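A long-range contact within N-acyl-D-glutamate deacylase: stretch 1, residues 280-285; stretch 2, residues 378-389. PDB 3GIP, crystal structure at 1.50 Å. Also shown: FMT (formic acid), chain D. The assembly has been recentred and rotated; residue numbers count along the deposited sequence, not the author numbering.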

# COMPACT_ATOMS: atom_id res chain seq x y z
N ASP A 280 -7.36 -4.94 1.86
CA ASP A 280 -6.24 -5.30 1.01
C ASP A 280 -5.32 -6.27 1.73
O ASP A 280 -5.34 -6.38 2.96
CB ASP A 280 -5.47 -4.05 0.53
CG ASP A 280 -5.02 -3.15 1.67
OD1 ASP A 280 -4.06 -3.51 2.39
OD2 ASP A 280 -5.62 -2.06 1.83
N ILE A 281 -4.54 -7.00 0.95
CA ILE A 281 -3.57 -7.96 1.49
C ILE A 281 -2.33 -7.98 0.62
O ILE A 281 -2.31 -7.46 -0.49
CB ILE A 281 -4.13 -9.42 1.50
CG1 ILE A 281 -4.47 -9.88 0.07
CG2 ILE A 281 -5.34 -9.53 2.39
CD1 ILE A 281 -3.31 -10.54 -0.69
N TYR A 282 -1.27 -8.57 1.17
CA TYR A 282 -0.05 -8.82 0.42
C TYR A 282 -0.05 -10.35 0.44
O TYR A 282 -0.49 -10.95 1.42
CB TYR A 282 1.20 -8.20 1.08
CG TYR A 282 1.31 -8.34 2.57
CD1 TYR A 282 1.72 -9.55 3.15
CD2 TYR A 282 1.02 -7.27 3.41
CE1 TYR A 282 1.83 -9.67 4.53
CE2 TYR A 282 1.13 -7.38 4.79
CZ TYR A 282 1.54 -8.59 5.34
OH TYR A 282 1.64 -8.70 6.71
N PRO A 283 0.41 -10.99 -0.64
CA PRO A 283 0.44 -12.45 -0.75
C PRO A 283 1.53 -13.22 -0.01
O PRO A 283 2.28 -13.96 -0.64
CB PRO A 283 0.49 -12.66 -2.25
CG PRO A 283 1.42 -11.56 -2.67
CD PRO A 283 0.91 -10.36 -1.88
N TYR A 284 1.60 -13.05 1.31
CA TYR A 284 2.60 -13.73 2.13
C TYR A 284 2.03 -14.04 3.51
O TYR A 284 1.20 -13.28 4.03
CB TYR A 284 3.84 -12.85 2.32
CG TYR A 284 4.49 -12.38 1.04
CD1 TYR A 284 5.60 -13.03 0.50
CD2 TYR A 284 4.01 -11.25 0.37
CE1 TYR A 284 6.22 -12.56 -0.66
CE2 TYR A 284 4.61 -10.79 -0.79
CZ TYR A 284 5.72 -11.44 -1.30
OH TYR A 284 6.32 -10.95 -2.43
N PRO A 285 2.46 -15.15 4.13
CA PRO A 285 1.98 -15.55 5.45
C PRO A 285 2.83 -15.02 6.61
O PRO A 285 2.82 -15.58 7.70
CB PRO A 285 2.00 -17.06 5.37
CG PRO A 285 3.27 -17.30 4.62
CD PRO A 285 3.21 -16.25 3.50
N TRP A 378 9.31 -6.05 -3.15
CA TRP A 378 9.60 -6.23 -4.57
C TRP A 378 8.73 -7.23 -5.33
O TRP A 378 8.73 -7.23 -6.55
CB TRP A 378 11.05 -6.66 -4.76
CG TRP A 378 12.06 -5.58 -4.61
CD1 TRP A 378 12.53 -5.05 -3.44
CD2 TRP A 378 12.74 -4.88 -5.67
NE1 TRP A 378 13.46 -4.06 -3.71
CE2 TRP A 378 13.60 -3.95 -5.07
CE3 TRP A 378 12.69 -4.97 -7.07
CZ2 TRP A 378 14.42 -3.09 -5.82
CZ3 TRP A 378 13.50 -4.12 -7.81
CH2 TRP A 378 14.36 -3.19 -7.18
N GLY A 379 7.99 -8.09 -4.63
CA GLY A 379 7.23 -9.08 -5.37
C GLY A 379 5.75 -9.27 -5.14
O GLY A 379 5.18 -10.23 -5.66
N SER A 380 5.11 -8.37 -4.40
CA SER A 380 3.69 -8.52 -4.12
C SER A 380 2.75 -8.70 -5.31
O SER A 380 2.03 -9.70 -5.40
CB SER A 380 3.19 -7.34 -3.28
OG SER A 380 3.74 -7.37 -1.97
N PHE A 381 2.76 -7.75 -6.24
CA PHE A 381 1.84 -7.85 -7.38
C PHE A 381 2.10 -9.01 -8.33
O PHE A 381 1.16 -9.66 -8.79
CB PHE A 381 1.81 -6.51 -8.12
CG PHE A 381 1.00 -5.46 -7.40
CD1 PHE A 381 -0.30 -5.18 -7.79
CD2 PHE A 381 1.52 -4.82 -6.28
CE1 PHE A 381 -1.09 -4.28 -7.07
CE2 PHE A 381 0.75 -3.92 -5.55
CZ PHE A 381 -0.56 -3.65 -5.95
N THR A 382 3.36 -9.28 -8.60
CA THR A 382 3.70 -10.37 -9.50
C THR A 382 3.51 -11.73 -8.80
O THR A 382 3.30 -12.74 -9.47
CB THR A 382 5.13 -10.21 -10.01
OG1 THR A 382 5.99 -9.91 -8.90
CG2 THR A 382 5.20 -9.06 -11.02
N ARG A 383 3.58 -11.74 -7.47
CA ARG A 383 3.37 -12.99 -6.75
C ARG A 383 1.87 -13.31 -6.83
O ARG A 383 1.48 -14.47 -6.91
CB ARG A 383 3.81 -12.86 -5.29
CG ARG A 383 3.79 -14.18 -4.51
CD ARG A 383 4.40 -14.00 -3.13
NE ARG A 383 4.43 -15.22 -2.32
CZ ARG A 383 5.27 -16.23 -2.49
NH1 ARG A 383 6.18 -16.19 -3.46
NH2 ARG A 383 5.23 -17.28 -1.68
N VAL A 384 1.03 -12.28 -6.82
CA VAL A 384 -0.40 -12.53 -6.93
C VAL A 384 -0.68 -13.10 -8.33
O VAL A 384 -1.37 -14.10 -8.46
CB VAL A 384 -1.23 -11.25 -6.72
CG1 VAL A 384 -2.69 -11.50 -7.12
CG2 VAL A 384 -1.16 -10.82 -5.25
N LEU A 385 -0.13 -12.47 -9.36
CA LEU A 385 -0.36 -12.94 -10.72
C LEU A 385 0.20 -14.32 -11.00
O LEU A 385 -0.41 -15.12 -11.71
CB LEU A 385 0.22 -11.94 -11.73
CG LEU A 385 -0.38 -10.54 -11.64
CD1 LEU A 385 0.29 -9.64 -12.66
CD2 LEU A 385 -1.88 -10.60 -11.87
N GLY A 386 1.37 -14.62 -10.44
CA GLY A 386 1.98 -15.91 -10.68
C GLY A 386 1.58 -17.03 -9.74
O GLY A 386 1.25 -18.13 -10.18
N ARG A 387 1.59 -16.75 -8.44
CA ARG A 387 1.27 -17.76 -7.43
C ARG A 387 -0.23 -17.91 -7.14
O ARG A 387 -0.76 -19.02 -7.09
CB ARG A 387 2.02 -17.44 -6.14
CG ARG A 387 1.94 -18.47 -5.01
CD ARG A 387 2.74 -17.96 -3.80
NE ARG A 387 2.75 -18.87 -2.65
CZ ARG A 387 3.57 -19.91 -2.52
NH1 ARG A 387 4.46 -20.18 -3.47
NH2 ARG A 387 3.52 -20.66 -1.43
N TYR A 388 -0.92 -16.79 -6.95
CA TYR A 388 -2.34 -16.84 -6.63
C TYR A 388 -3.25 -17.04 -7.84
O TYR A 388 -4.29 -17.70 -7.74
CB TYR A 388 -2.75 -15.58 -5.86
CG TYR A 388 -2.28 -15.56 -4.42
CD1 TYR A 388 -1.31 -16.45 -3.96
CD2 TYR A 388 -2.82 -14.65 -3.50
CE1 TYR A 388 -0.88 -16.43 -2.63
CE2 TYR A 388 -2.39 -14.63 -2.17
CZ TYR A 388 -1.42 -15.52 -1.74
OH TYR A 388 -1.00 -15.51 -0.42
N VAL A 389 -2.87 -16.48 -8.98
CA VAL A 389 -3.68 -16.61 -10.18
C VAL A 389 -3.26 -17.79 -11.06
O VAL A 389 -4.00 -18.76 -11.19
CB VAL A 389 -3.66 -15.31 -11.01
CG1 VAL A 389 -4.43 -15.49 -12.31
CG2 VAL A 389 -4.28 -14.18 -10.19
C FMT D . 2.12 -5.90 8.50
O1 FMT D . 3.23 -6.11 8.08
O2 FMT D . 1.08 -6.56 7.97

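A short loop leaving the end of a strand packs against one side of a helix about a hundred residues later, in a mainly apolar contact centred on P283 and fastened by a single hydrogen bond. Strand residues D280 and I281 lead into the loop, whose closest CA approach to the helix is Y282 CA to S380 CA, 5.9 Å; together the stretches bury 387 Å². P283 points toward the helix and is the most covered residue. P283 CG lies 3.4 Å from the backbone O of S380 and 3.7 Å from CG2 of V384, so the pyrrolidine ring rests on the helix surface. P283 CB sits over one face of the Y388 ring, 3.8 Å from the ring centroid, a CH-pi contact in which a proline C-H meets the aromatic cloud. I281 adds a looser apolar touch, I281 CD1 to Y388 CE2 at 4.4 Å. The Y388 hydroxyl is left without a polar partner in the model: Y388 OH lies 3.4 Å from P283 CA.

R383 supplies the bond. Its side chain is extended through chi3, and R383 NE donates to the backbone O of P283 at 3.0 Å, with a bent N-H...O angle of 135°. The same arm serves as an apolar surface: R383 CD lies over one face of the Y284 ring, 3.7 Å from the centroid of that ring, in a second CH-pi contact. Although the CA-to-CB bond of Y284 points away from the helix, its ring returns, bringing Y284 OH to 3.2 Å from G379 C. An ideal CB on G379 would lie just 3.2 Å from Y284 OH, so the glycine leaves room for the hydroxyl. The Y282 side chain instead leads away from the helix, and Y282 OH donates a short 2.5 Å hydrogen bond to O2 of the formic acid.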